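Local atomic coordinates of alkylpurine DNA glycosylase AlkC (PDB entry 5VI0), a protein that probably removes alkylated purine bases from DNA as a glycosylase of base excision repair, working without flipping the damaged base out of the helix. Residues A259-H264 with V353-E358; Y299-V304 with H349-L354. All coordinates share one frame; numbering follows the deposited sequence.

Interaction 1: A259-H264 with V353-E358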
ATOM      1  N   ALA A 259       5.405  29.967 -12.626  1.00 21.47           N
ATOM      2  CA  ALA A 259       6.057  30.921 -11.717  1.00 28.86           C
ATOM      3  C   ALA A 259       7.184  31.716 -12.392  1.00 32.16           C
ATOM      4  O   ALA A 259       8.196  31.153 -12.816  1.00 30.14           O
ATOM      5  CB  ALA A 259       6.600  30.207 -10.507  1.00 23.56           C
ATOM      6  N   GLU A 260       7.010  33.032 -12.496  1.00 26.48           N
ATOM      7  CA  GLU A 260       8.016  33.888 -13.123  1.00 27.86           C
ATOM      8  C   GLU A 260       8.904  34.450 -12.019  1.00 25.68           C
ATOM      9  O   GLU A 260       8.719  35.565 -11.530  1.00 27.15           O
ATOM     10  CB  GLU A 260       7.373  35.004 -13.949  1.00 27.19           C
ATOM     11  CG  GLU A 260       6.509  34.556 -15.108  1.00 35.57           C
ATOM     12  CD  GLU A 260       6.017  35.747 -15.937  1.00 53.58           C
ATOM     13  OE1 GLU A 260       6.841  36.337 -16.683  1.00 55.32           O
ATOM     14  OE2 GLU A 260       4.811  36.100 -15.827  1.00 56.20           O
ATOM     15  N   VAL A 261       9.893  33.651 -11.628  1.00 22.60           N
ATOM     16  CA  VAL A 261      10.853  34.041 -10.608  1.00 19.46           C
ATOM     17  C   VAL A 261      12.235  33.611 -11.064  1.00 23.77           C
ATOM     18  O   VAL A 261      12.395  32.674 -11.847  1.00 29.88           O
ATOM     19  CB  VAL A 261      10.550  33.409  -9.227  1.00 15.41           C
ATOM     20  CG1 VAL A 261       9.221  33.858  -8.702  1.00 19.09           C
ATOM     21  CG2 VAL A 261      10.538  31.936  -9.358  1.00 17.51           C
ATOM     22  N   LYS A 262      13.240  34.306 -10.550  1.00 19.81           N
ATOM     23  CA  LYS A 262      14.600  33.812 -10.553  1.00 17.80           C
ATOM     24  C   LYS A 262      15.111  33.762  -9.120  1.00 21.77           C
ATOM     25  O   LYS A 262      14.521  34.338  -8.200  1.00 23.91           O
ATOM     26  CB  LYS A 262      15.537  34.655 -11.442  1.00 16.77           C
ATOM     27  CG  LYS A 262      15.526  36.157 -11.251  1.00 27.86           C
ATOM     28  CD  LYS A 262      16.380  36.843 -12.354  1.00 17.41           C
ATOM     29  CE  LYS A 262      16.381  38.367 -12.214  1.00 35.93           C
ATOM     30  NZ  LYS A 262      16.921  39.090 -13.406  1.00 34.87           N
ATOM     31  N   ILE A 263      16.210  33.038  -8.940  1.00 16.84           N
ATOM     32  CA  ILE A 263      16.748  32.731  -7.627  1.00 17.02           C
ATOM     33  C   ILE A 263      18.191  33.216  -7.574  1.00 17.71           C
ATOM     34  O   ILE A 263      18.924  33.110  -8.563  1.00 23.69           O
ATOM     35  CB  ILE A 263      16.623  31.217  -7.343  1.00 23.88           C
ATOM     36  CG1 ILE A 263      17.071  30.880  -5.933  1.00 24.26           C
ATOM     37  CG2 ILE A 263      17.430  30.399  -8.361  1.00 25.57           C
ATOM     38  CD1 ILE A 263      16.970  29.407  -5.654  1.00 28.94           C
ATOM     39  N   HIS A 264      18.584  33.789  -6.437  1.00 17.87           N
ATOM     40  CA  HIS A 264      19.930  34.315  -6.253  1.00 18.54           C
ATOM     41  C   HIS A 264      20.555  33.709  -5.017  1.00 18.77           C
ATOM     42  O   HIS A 264      19.883  33.544  -3.994  1.00 18.41           O
ATOM     43  CB  HIS A 264      19.936  35.838  -6.082  1.00 18.63           C
ATOM     44  CG  HIS A 264      19.301  36.573  -7.210  1.00 20.99           C
ATOM     45  ND1 HIS A 264      19.889  36.672  -8.453  1.00 22.30           N
ATOM     46  CD2 HIS A 264      18.126  37.231  -7.292  1.00 17.93           C
ATOM     47  CE1 HIS A 264      19.106  37.377  -9.247  1.00 23.19           C
ATOM     48  NE2 HIS A 264      18.029  37.726  -8.568  1.00 21.63           N
ATOM     49  N   VAL A 353      15.422  23.429  -4.282  1.00 14.11           N
ATOM     50  CA  VAL A 353      14.419  24.430  -3.960  1.00 17.83           C
ATOM     51  C   VAL A 353      13.299  24.354  -4.987  1.00 24.62           C
ATOM     52  O   VAL A 353      13.548  24.373  -6.205  1.00 18.32           O
ATOM     53  CB  VAL A 353      15.032  25.831  -3.906  1.00 22.35           C
ATOM     54  CG1 VAL A 353      13.918  26.860  -3.690  1.00 16.49           C
ATOM     55  CG2 VAL A 353      16.037  25.867  -2.791  1.00 18.33           C
ATOM     56  N   LEU A 354      12.065  24.272  -4.494  1.00 18.56           N
ATOM     57  CA  LEU A 354      10.880  24.136  -5.327  1.00 16.81           C
ATOM     58  C   LEU A 354      10.036  25.393  -5.201  1.00 19.63           C
ATOM     59  O   LEU A 354       9.719  25.820  -4.088  1.00 20.82           O
ATOM     60  CB  LEU A 354      10.046  22.912  -4.920  1.00 15.38           C
ATOM     61  CG  LEU A 354      10.525  21.511  -5.325  1.00 24.48           C
ATOM     62  CD1 LEU A 354      11.818  21.166  -4.636  1.00 33.93           C
ATOM     63  CD2 LEU A 354       9.491  20.469  -4.966  1.00 25.01           C
ATOM     64  N   VAL A 355       9.654  25.968  -6.337  1.00 17.10           N
ATOM     65  CA  VAL A 355       8.703  27.073  -6.374  1.00 10.67           C
ATOM     66  C   VAL A 355       7.545  26.671  -7.278  1.00 14.70           C
ATOM     67  O   VAL A 355       7.740  26.413  -8.471  1.00 21.92           O
ATOM     68  CB  VAL A 355       9.358  28.375  -6.859  1.00 13.75           C
ATOM     69  CG1 VAL A 355       8.340  29.487  -6.815  1.00 15.94           C
ATOM     70  CG2 VAL A 355      10.566  28.718  -5.981  1.00 11.96           C
ATOM     71  N   ASN A 356       6.347  26.616  -6.708  1.00 13.84           N
ATOM     72  CA  ASN A 356       5.154  26.162  -7.422  1.00 18.19           C
ATOM     73  C   ASN A 356       5.401  24.812  -8.093  1.00 24.83           C
ATOM     74  O   ASN A 356       4.989  24.562  -9.228  1.00 22.99           O
ATOM     75  CB  ASN A 356       4.674  27.224  -8.411  1.00 15.49           C
ATOM     76  CG  ASN A 356       4.119  28.461  -7.691  1.00 18.68           C
ATOM     77  OD1 ASN A 356       4.408  28.677  -6.515  1.00 21.55           O
ATOM     78  ND2 ASN A 356       3.318  29.258  -8.385  1.00 14.84           N
ATOM     79  N   GLY A 357       6.086  23.929  -7.372  1.00 24.20           N
ATOM     80  CA  GLY A 357       6.261  22.576  -7.835  1.00 18.76           C
ATOM     81  C   GLY A 357       7.287  22.399  -8.926  1.00 21.11           C
ATOM     82  O   GLY A 357       7.332  21.329  -9.543  1.00 23.37           O
ATOM     83  N   GLU A 358       8.113  23.402  -9.193  0.92 14.37           N
ATOM     84  CA  GLU A 358       9.184  23.267 -10.166  0.92 21.42           C
ATOM     85  C   GLU A 358      10.507  23.438  -9.437  0.92 21.97           C
ATOM     86  O   GLU A 358      10.645  24.327  -8.597  0.92 28.28           O
ATOM     87  CB  GLU A 358       9.023  24.290 -11.306  0.92 24.87           C
ATOM     88  CG  GLU A 358      10.171  24.318 -12.321  0.92 33.35           C
ATOM     89  CD  GLU A 358      10.096  25.498 -13.316  0.92 49.28           C
ATOM     90  OE1 GLU A 358       9.802  25.264 -14.515  0.92 55.99           O
ATOM     91  OE2 GLU A 358      10.338  26.660 -12.902  0.92 48.29           O
TER
HETATM   92  O   HOH W   1      10.748  29.064 -13.979  1.00 34.82           O

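Interaction 2: Y299-V304 with H349-L354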
ATOM      1  N   TYR A 299      11.394  22.941  -0.098  1.00 19.82           N
ATOM      2  CA  TYR A 299      12.688  22.372  -0.448  1.00 21.23           C
ATOM      3  C   TYR A 299      12.704  20.881  -0.127  1.00 14.07           C
ATOM      4  O   TYR A 299      11.966  20.396   0.729  1.00 19.78           O
ATOM      5  CB  TYR A 299      13.843  23.109   0.247  1.00 13.85           C
ATOM      6  CG  TYR A 299      13.955  22.889   1.729  1.00 16.46           C
ATOM      7  CD1 TYR A 299      13.112  23.536   2.616  1.00 22.67           C
ATOM      8  CD2 TYR A 299      14.921  22.041   2.246  1.00 21.23           C
ATOM      9  CE1 TYR A 299      13.229  23.336   3.987  1.00 28.15           C
ATOM     10  CE2 TYR A 299      15.044  21.837   3.607  1.00 24.98           C
ATOM     11  CZ  TYR A 299      14.202  22.485   4.473  1.00 24.52           C
ATOM     12  OH  TYR A 299      14.335  22.274   5.825  1.00 28.11           O
ATOM     13  N   ALA A 300      13.521  20.149  -0.853  1.00 18.57           N
ATOM     14  CA  ALA A 300      13.614  18.714  -0.663  1.00 22.78           C
ATOM     15  C   ALA A 300      15.061  18.338  -0.410  1.00 20.15           C
ATOM     16  O   ALA A 300      15.978  18.899  -1.014  1.00 28.30           O
ATOM     17  CB  ALA A 300      13.073  17.944  -1.865  1.00 23.95           C
ATOM     18  N   ILE A 301      15.246  17.408   0.511  1.00 18.20           N
ATOM     19  CA  ILE A 301      16.539  16.820   0.807  1.00 20.25           C
ATOM     20  C   ILE A 301      16.515  15.396   0.272  1.00 22.03           C
ATOM     21  O   ILE A 301      15.614  14.621   0.610  1.00 26.38           O
ATOM     22  CB  ILE A 301      16.824  16.854   2.314  1.00 17.29           C
ATOM     23  CG1 ILE A 301      16.746  18.300   2.815  1.00 16.65           C
ATOM     24  CG2 ILE A 301      18.184  16.235   2.617  1.00 23.82           C
ATOM     25  CD1 ILE A 301      17.184  18.499   4.269  1.00 17.41           C
ATOM     26  N   ASP A 302      17.465  15.059  -0.601  1.00 21.25           N
ATOM     27  CA  ASP A 302      17.667  13.661  -0.987  1.00 27.29           C
ATOM     28  C   ASP A 302      18.453  13.011   0.131  1.00 22.92           C
ATOM     29  O   ASP A 302      19.680  12.958   0.113  1.00 28.52           O
ATOM     30  CB  ASP A 302      18.404  13.538  -2.309  1.00 35.65           C
ATOM     31  CG  ASP A 302      17.614  14.059  -3.447  1.00 43.57           C
ATOM     32  OD1 ASP A 302      16.383  14.163  -3.300  1.00 51.95           O
ATOM     33  OD2 ASP A 302      18.221  14.372  -4.486  1.00 50.77           O
ATOM     34  N   TYR A 303      17.739  12.557   1.145  1.00 26.09           N
ATOM     35  CA  TYR A 303      18.392  11.896   2.261  1.00 25.62           C
ATOM     36  C   TYR A 303      19.051  10.604   1.793  1.00 27.38           C
ATOM     37  O   TYR A 303      18.459   9.823   1.041  1.00 28.73           O
ATOM     38  CB  TYR A 303      17.371  11.598   3.348  1.00 19.52           C
ATOM     39  CG  TYR A 303      17.015  12.766   4.225  1.00 23.27           C
ATOM     40  CD1 TYR A 303      17.842  13.142   5.287  1.00 21.51           C
ATOM     41  CD2 TYR A 303      15.835  13.475   4.021  1.00 21.19           C
ATOM     42  CE1 TYR A 303      17.504  14.200   6.114  1.00 23.58           C
ATOM     43  CE2 TYR A 303      15.488  14.532   4.836  1.00 20.74           C
ATOM     44  CZ  TYR A 303      16.323  14.893   5.878  1.00 30.23           C
ATOM     45  OH  TYR A 303      15.970  15.946   6.688  1.00 34.81           O
ATOM     46  N   VAL A 304      20.282  10.385   2.233  1.00 25.30           N
ATOM     47  CA  VAL A 304      20.981   9.141   1.938  1.00 27.93           C
ATOM     48  C   VAL A 304      20.435   8.048   2.849  1.00 25.64           C
ATOM     49  O   VAL A 304      20.436   8.194   4.074  1.00 26.76           O
ATOM     50  CB  VAL A 304      22.495   9.306   2.116  1.00 33.30           C
ATOM     51  CG1 VAL A 304      23.212   7.956   1.908  1.00 29.13           C
ATOM     52  CG2 VAL A 304      23.017  10.373   1.149  1.00 32.44           C
ATOM     53  N   HIS A 349      24.216  14.991   0.517  1.00 29.33           N
ATOM     54  CA  HIS A 349      22.781  15.265   0.614  1.00 27.39           C
ATOM     55  C   HIS A 349      22.426  16.447  -0.285  1.00 26.00           C
ATOM     56  O   HIS A 349      22.647  17.604   0.074  1.00 31.71           O
ATOM     57  CB  HIS A 349      22.382  15.530   2.056  1.00 21.12           C
ATOM     58  CG  HIS A 349      22.380  14.303   2.906  1.00 22.99           C
ATOM     59  ND1 HIS A 349      23.523  13.585   3.175  1.00 24.20           N
ATOM     60  CD2 HIS A 349      21.370  13.653   3.532  1.00 23.76           C
ATOM     61  CE1 HIS A 349      23.219  12.549   3.938  1.00 27.30           C
ATOM     62  NE2 HIS A 349      21.919  12.569   4.168  1.00 21.27           N
ATOM     63  N   VAL A 350      21.857  16.147  -1.447  1.00 24.43           N
ATOM     64  CA  VAL A 350      21.437  17.195  -2.360  1.00 31.57           C
ATOM     65  C   VAL A 350      20.177  17.860  -1.820  1.00 33.22           C
ATOM     66  O   VAL A 350      19.310  17.206  -1.226  1.00 26.64           O
ATOM     67  CB  VAL A 350      21.208  16.613  -3.765  1.00 30.62           C
ATOM     68  CG1 VAL A 350      20.756  17.712  -4.735  1.00 19.29           C
ATOM     69  CG2 VAL A 350      22.469  15.922  -4.260  1.00 27.02           C
ATOM     70  N   VAL A 351      20.068  19.169  -2.034  1.00 32.26           N
ATOM     71  CA  VAL A 351      18.953  19.979  -1.559  1.00 22.03           C
ATOM     72  C   VAL A 351      18.403  20.756  -2.747  1.00 21.66           C
ATOM     73  O   VAL A 351      19.133  21.540  -3.360  1.00 27.92           O
ATOM     74  CB  VAL A 351      19.391  20.941  -0.443  1.00 20.06           C
ATOM     75  CG1 VAL A 351      18.224  21.818   0.001  1.00 20.85           C
ATOM     76  CG2 VAL A 351      19.940  20.159   0.726  1.00 25.02           C
ATOM     77  N   HIS A 352      17.128  20.552  -3.066  1.00 18.38           N
ATOM     78  CA  HIS A 352      16.476  21.249  -4.171  1.00 22.44           C
ATOM     79  C   HIS A 352      15.497  22.272  -3.624  1.00 21.33           C
ATOM     80  O   HIS A 352      14.802  22.005  -2.638  1.00 18.02           O
ATOM     81  CB  HIS A 352      15.701  20.294  -5.091  1.00 23.08           C
ATOM     82  CG  HIS A 352      16.436  19.037  -5.422  1.00 30.46           C
ATOM     83  ND1 HIS A 352      17.338  18.955  -6.462  1.00 34.15           N
ATOM     84  CD2 HIS A 352      16.405  17.812  -4.849  1.00 29.42           C
ATOM     85  CE1 HIS A 352      17.829  17.730  -6.514  1.00 30.22           C
ATOM     86  NE2 HIS A 352      17.281  17.019  -5.545  1.00 29.75           N
ATOM     87  N   VAL A 353      15.422  23.429  -4.282  1.00 14.11           N
ATOM     88  CA  VAL A 353      14.419  24.430  -3.960  1.00 17.83           C
ATOM     89  C   VAL A 353      13.299  24.354  -4.987  1.00 24.62           C
ATOM     90  O   VAL A 353      13.548  24.373  -6.205  1.00 18.32           O
ATOM     91  CB  VAL A 353      15.032  25.831  -3.906  1.00 22.35           C
ATOM     92  CG1 VAL A 353      13.918  26.860  -3.690  1.00 16.49           C
ATOM     93  CG2 VAL A 353      16.037  25.867  -2.791  1.00 18.33           C
ATOM     94  N   LEU A 354      12.065  24.272  -4.494  1.00 18.56           N
ATOM     95  CA  LEU A 354      10.880  24.136  -5.327  1.00 16.81           C
ATOM     96  C   LEU A 354      10.036  25.393  -5.201  1.00 19.63           C
ATOM     97  O   LEU A 354       9.719  25.820  -4.088  1.00 20.82           O
ATOM     98  CB  LEU A 354      10.046  22.912  -4.920  1.00 15.38           C
ATOM     99  CG  LEU A 354      10.525  21.511  -5.325  1.00 24.48           C
ATOM    100  CD1 LEU A 354      11.818  21.166  -4.636  1.00 33.93           C
ATOM    101  CD2 LEU A 354       9.491  20.469  -4.966  1.00 25.01           C
TER
HETATM  102  O   HOH W   2      21.645  13.486  -1.753  1.00 37.98           O
HETATM  103  O   HOH W   3      20.502  10.341   5.475  1.00 27.70           O

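Interaction 1: A259-H264 with V353-E358
The CG1 methyl of V355 rests in the notch between A259 and V261, 4.1 Å from A259 CB and 4.2 Å from V261 CG2. V355 is rotated so that this methyl stands anti to its backbone N (chi1 -177°), which brings it against both. A259 CB, itself a small bump, also meets the amide of N356, 4.0 Å from ND2. Farther along the backbones are wider apart, and there the longer side chain of I263, both torsions close to 180°, spans the gap, its CD1 4.4 Å from V353 CB.

N356 and G357 form the corner of a type I' turn from V355 to E358, the tight reversal of a two-residue beta hairpin. Asparagine and glycine suit the positive phi angles there, and the N356 amide is anchored by its OD1, which accepts from V296 N. L295 and L360 close round V261 and V355, and the segments pack face to face across one end of the interior of what looks like an immunoglobulin-like beta-sandwich, away from the helical part. Near the exposed edge of the contact, a water donates to E358 OE2 at 2.7 Å and, weakly, to A259 O. Direct hydrogen bonding between the two segments is absent, so their association rests on small and branched apolar groups, with the N356 amide against the A259 methyl and the polar link confined to a water.

Interaction 2: Y299-V304 with H349-L354
D302 and H352 meet across two antiparallel strands, their side chains crossing at about a right angle. H352 NE2 donates to D302 OD2 at 3.0 Å. The acceptor lies close to the imidazole plane, yet the donor reaches OD2 from above the carboxylate, 41° out of its plane. H352 ND1 is engaged with S362 OG on the next strand, so both ring nitrogens are used and the ring's rotation is fixed. Replacing D302 with an alanine is likely to leave H352 NE2 without its acceptor and the ring freer to turn about its remaining bond to S362.

On the opposite sheet face Y299 and V351 lie side by side, pointing the same way, with Y299 CD2 4.0 Å from V351 CG1; I301 adds a further aliphatic contact to V351, as suits the buried side of a beta domain. A300 N donates to H352 O and H352 N to A300 O, both at 2.9 Å, and the small A300 CB lies near H352 CD2 and L354 CD1. D302 N donates to V350 O to continue the pairing. The inverse gamma turn centred on D302 then interrupts it, and a water bridges D302 O to V350 N.

Beyond that turn H349 lays its imidazole across V304. The CG2 methyl of V304 sits over one face, 3.8 Å from the H349 ring centroid, a CH-pi contact, while I301 CG2 comes to the ring's edge. A second water, 2.9 Å from H349 NE2, donates to V304 O, and H349 ND1 bonds to G347 O. Backbone bonds thus set the register, the H352-D302 bond ties the paired part, and H349, offering a ring face and nitrogens, joins the strands where regular pairing gives way.

How the interactions relate
Both contacts draw on strand 347-355 and share V353 and L354, but they use it differently. Interaction 2 is lateral and buried: strands 293-304 and 347-355 are sheet neighbours, held by main-chain bonds and polar side chains alongside apolar packing. Interaction 1 joins the hairpin end of strand 347-355 to segment 259-264, not a neighbour in the sheet, through side-chain packing and one water bridge from a main-chain oxygen; it covers 202 Å² against 540 Å² and is partly open to solvent. V353 shares the face of Y299 and V351 and also meets I263, so the apolar side runs on between the contacts. Their nearest atoms lie about 5 Å (interaction 2) and 11 Å (interaction 1) from the bound DNA.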